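Transcriptional regulator, LacI family (Arthrobacter sp., PDB 4RKR) probably represses or otherwise regulates transcription as a LacI-type regulator that senses a sugar, here with a galactose-glucose disaccharide, probably lactose, in its ligand-binding domain. Local coordinates at residues A171-E176 and L196-L201. Residues are numbered along the deposited sequence; the frame is centred on the assembly and turned at random.
Sequences AEETAE and LAFNDL. With GAL (beta-D-galactopyranose), chain E.
Glu173 reaches across to Phe198 and Asn199 on an extended chain: its CG stands anti to the backbone N (chi1 -175°) and the chain stays extended beyond CG, which carries the carboxylate to the sugar. Asn199 turns its amide to the same point by another route, with CG between its backbone N and carbonyl carbon. Glu173 OE2 and Asn199 ND2 then lie 2.9 Å apart. Their carboxylate and amide planes are turned 59° from each other. Galactose bridges the pair: its O2 donates to Glu173 OE2 at 2.5 Å. Asn199 ND2 in turn donates to galactose O3 at 3.0 Å, with a somewhat bent N-H···O angle of 146°. Phe198 presents CE2 at the edge of its ring to Glu173 OE2, 3.7 Å away and near the ring plane. Shortening Glu173 to an alanine removes the carboxylate; galactose O2 is then likely to lose this acceptor, and a gap would probably open beside Asn199 ND2 and the Phe198 edge. Away from the sugar, Leu201 CD1 meets Ala175 CB at 4.1 Å, an apolar contact. Leu201 CD2 lies 4.0 Å from the backbone Glu173 O. Both segments enter helices through side-chain N-caps, Asn199 OD1 accepting from Met202 N and Thr174 OG1 from Ala177 N. Arg151 makes a cation-pi contact with the Phe198 ring and, like Asn27, Asp98 and Asp227, hydrogen-bonds the galactose. Two loops, each joining the C-terminal end of a parallel strand to the next helix, thus supply one wall of a sugar site, as is characteristic of the periplasmic-binding-protein-like fold of LacI-family regulators.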
ATOM      1  N   ALA A 171       1.621  -2.595 -21.747  1.00 53.92           N
ATOM      2  CA  ALA A 171       2.260  -1.481 -21.072  1.00 36.33           C
ATOM      3  C   ALA A 171       3.030  -1.975 -19.844  1.00 50.64           C
ATOM      4  O   ALA A 171       2.915  -3.132 -19.418  1.00 37.10           O
ATOM      5  CB  ALA A 171       1.225  -0.442 -20.671  1.00 44.92           C
ATOM      6  N   GLU A 172       3.829  -1.072 -19.300  1.00 28.52           N
ATOM      7  CA  GLU A 172       4.610  -1.319 -18.114  1.00 47.03           C
ATOM      8  C   GLU A 172       3.613  -1.335 -16.966  1.00 50.45           C
ATOM      9  O   GLU A 172       2.593  -0.642 -17.011  1.00 41.22           O
ATOM     10  CB  GLU A 172       5.654  -0.205 -17.947  1.00 49.70           C
ATOM     11  CG  GLU A 172       6.913  -0.597 -17.194  1.00 72.34           C
ATOM     12  CD  GLU A 172       7.797   0.598 -16.881  1.00 89.53           C
ATOM     13  OE1 GLU A 172       7.257   1.675 -16.537  1.00 76.52           O
ATOM     14  OE2 GLU A 172       9.034   0.459 -16.973  1.00146.01           O
ATOM     15  N   GLU A 173       3.904  -2.122 -15.937  1.00 35.44           N
ATOM     16  CA  GLU A 173       2.934  -2.381 -14.890  1.00 36.52           C
ATOM     17  C   GLU A 173       2.832  -1.203 -13.907  1.00 42.43           C
ATOM     18  O   GLU A 173       3.214  -1.303 -12.750  1.00 31.91           O
ATOM     19  CB  GLU A 173       3.306  -3.685 -14.187  1.00 36.94           C
ATOM     20  CG  GLU A 173       2.328  -4.169 -13.127  1.00 35.34           C
ATOM     21  CD  GLU A 173       2.753  -5.497 -12.504  1.00 41.34           C
ATOM     22  OE1 GLU A 173       3.699  -6.153 -13.007  1.00 44.06           O
ATOM     23  OE2 GLU A 173       2.127  -5.891 -11.506  1.00 49.61           O
ATOM     24  N   THR A 174       2.307  -0.080 -14.385  1.00 28.86           N
ATOM     25  CA  THR A 174       1.971   1.044 -13.522  1.00 46.73           C
ATOM     26  C   THR A 174       0.633   1.611 -13.982  1.00 44.69           C
ATOM     27  O   THR A 174       0.174   1.306 -15.078  1.00 30.23           O
ATOM     28  CB  THR A 174       3.053   2.137 -13.535  1.00 38.79           C
ATOM     29  OG1 THR A 174       3.137   2.727 -14.836  1.00 35.16           O
ATOM     30  CG2 THR A 174       4.411   1.548 -13.167  1.00 47.79           C
ATOM     31  N   ALA A 175       0.003   2.408 -13.124  1.00 42.40           N
ATOM     32  CA  ALA A 175      -1.271   3.030 -13.447  1.00 33.99           C
ATOM     33  C   ALA A 175      -1.102   3.993 -14.610  1.00 32.57           C
ATOM     34  O   ALA A 175      -1.858   3.943 -15.579  1.00 41.79           O
ATOM     35  CB  ALA A 175      -1.819   3.770 -12.234  1.00 37.29           C
ATOM     36  N   GLU A 176      -0.096   4.858 -14.508  1.00 36.28           N
ATOM     37  CA  GLU A 176       0.179   5.856 -15.527  1.00 39.43           C
ATOM     38  C   GLU A 176       0.555   5.211 -16.852  1.00 51.57           C
ATOM     39  O   GLU A 176       0.088   5.635 -17.900  1.00 46.12           O
ATOM     40  CB  GLU A 176       1.306   6.789 -15.067  1.00 34.60           C
ATOM     41  CG  GLU A 176       1.832   7.737 -16.144  1.00 61.35           C
ATOM     42  CD  GLU A 176       0.824   8.797 -16.569  1.00 91.50           C
ATOM     43  OE1 GLU A 176      -0.301   8.824 -16.028  1.00 52.52           O
ATOM     44  OE2 GLU A 176       1.159   9.624 -17.450  1.00 72.61           O
ATOM     45  N   LEU A 196     -10.117  -6.110 -20.235  1.00 38.00           N
ATOM     46  CA  LEU A 196      -9.542  -6.893 -19.162  1.00 63.89           C
ATOM     47  C   LEU A 196      -8.142  -6.385 -18.909  1.00 38.88           C
ATOM     48  O   LEU A 196      -7.347  -6.255 -19.833  1.00 56.81           O
ATOM     49  CB  LEU A 196      -9.477  -8.367 -19.536  1.00 40.49           C
ATOM     50  CG  LEU A 196     -10.815  -9.075 -19.704  1.00 70.22           C
ATOM     51  CD1 LEU A 196     -10.564 -10.537 -20.012  1.00 73.39           C
ATOM     52  CD2 LEU A 196     -11.675  -8.936 -18.459  1.00118.44           C
ATOM     53  N   ALA A 197      -7.835  -6.115 -17.652  1.00 33.88           N
ATOM     54  CA  ALA A 197      -6.540  -5.575 -17.299  1.00 60.62           C
ATOM     55  C   ALA A 197      -5.740  -6.645 -16.598  1.00 35.42           C
ATOM     56  O   ALA A 197      -6.300  -7.459 -15.851  1.00 35.67           O
ATOM     57  CB  ALA A 197      -6.713  -4.366 -16.401  1.00 54.67           C
ATOM     58  N   PHE A 198      -4.432  -6.627 -16.825  1.00 40.10           N
ATOM     59  CA  PHE A 198      -3.503  -7.541 -16.151  1.00 48.51           C
ATOM     60  C   PHE A 198      -3.748  -7.581 -14.638  1.00 39.03           C
ATOM     61  O   PHE A 198      -3.850  -8.651 -14.039  1.00 40.12           O
ATOM     62  CB  PHE A 198      -2.068  -7.119 -16.449  1.00 44.83           C
ATOM     63  CG  PHE A 198      -1.044  -7.912 -15.713  1.00 33.77           C
ATOM     64  CD1 PHE A 198      -0.651  -9.158 -16.178  1.00 41.48           C
ATOM     65  CD2 PHE A 198      -0.460  -7.414 -14.559  1.00 44.16           C
ATOM     66  CE1 PHE A 198       0.299  -9.910 -15.495  1.00 42.21           C
ATOM     67  CE2 PHE A 198       0.487  -8.154 -13.871  1.00 45.96           C
ATOM     68  CZ  PHE A 198       0.870  -9.408 -14.337  1.00 28.43           C
ATOM     69  N   ASN A 199      -3.884  -6.414 -14.026  1.00 27.59           N
ATOM     70  CA  ASN A 199      -4.227  -6.363 -12.613  1.00 37.43           C
ATOM     71  C   ASN A 199      -4.947  -5.062 -12.236  1.00 29.91           C
ATOM     72  O   ASN A 199      -5.138  -4.188 -13.079  1.00 37.61           O
ATOM     73  CB  ASN A 199      -2.962  -6.574 -11.765  1.00 34.87           C
ATOM     74  CG  ASN A 199      -1.932  -5.477 -11.952  1.00 34.86           C
ATOM     75  OD1 ASN A 199      -2.203  -4.430 -12.559  1.00 34.43           O
ATOM     76  ND2 ASN A 199      -0.734  -5.708 -11.420  1.00 42.95           N
ATOM     77  N   ASP A 200      -5.338  -4.942 -10.973  1.00 33.18           N
ATOM     78  CA  ASP A 200      -6.154  -3.814 -10.517  1.00 30.26           C
ATOM     79  C   ASP A 200      -5.417  -2.489 -10.622  1.00 33.22           C
ATOM     80  O   ASP A 200      -6.028  -1.462 -10.962  1.00 37.59           O
ATOM     81  CB  ASP A 200      -6.657  -4.032  -9.078  1.00 36.55           C
ATOM     82  CG  ASP A 200      -7.696  -5.131  -8.982  1.00 43.80           C
ATOM     83  OD1 ASP A 200      -8.070  -5.676 -10.034  1.00 38.86           O
ATOM     84  OD2 ASP A 200      -8.139  -5.461  -7.860  1.00 34.43           O
ATOM     85  N   LEU A 201      -4.114  -2.495 -10.361  1.00 34.28           N
ATOM     86  CA  LEU A 201      -3.317  -1.268 -10.523  1.00 33.55           C
ATOM     87  C   LEU A 201      -3.406  -0.716 -11.948  1.00 40.97           C
ATOM     88  O   LEU A 201      -3.685   0.462 -12.127  1.00 35.48           O
ATOM     89  CB  LEU A 201      -1.847  -1.512 -10.171  1.00 31.81           C
ATOM     90  CG  LEU A 201      -0.937  -0.284 -10.277  1.00 29.44           C
ATOM     91  CD1 LEU A 201      -1.436   0.859  -9.398  1.00 35.63           C
ATOM     92  CD2 LEU A 201       0.485  -0.668  -9.920  1.00 43.20           C
TER
HETATM   93  C1  GAL E   2       2.211 -10.256  -9.671  1.00 30.08           C
HETATM   94  C2  GAL E   2       1.463  -8.945  -9.917  1.00 36.89           C
HETATM   95  C3  GAL E   2       0.514  -8.635  -8.761  1.00 34.92           C
HETATM   96  C4  GAL E   2      -0.366  -9.837  -8.462  1.00 33.25           C
HETATM   97  C5  GAL E   2       0.471 -11.094  -8.294  1.00 38.23           C
HETATM   98  C6  GAL E   2      -0.435 -12.299  -8.102  1.00 38.33           C
HETATM   99  O2  GAL E   2       2.430  -7.896 -10.031  1.00 46.42           O
HETATM  100  O3  GAL E   2      -0.349  -7.528  -9.042  1.00 29.34           O
HETATM  101  O4  GAL E   2      -1.286 -10.014  -9.535  1.00 23.62           O
HETATM  102  O5  GAL E   2       1.296 -11.320  -9.437  1.00 32.51           O
HETATM  103  O6  GAL E   2       0.349 -13.375  -7.586  1.00 33.23           O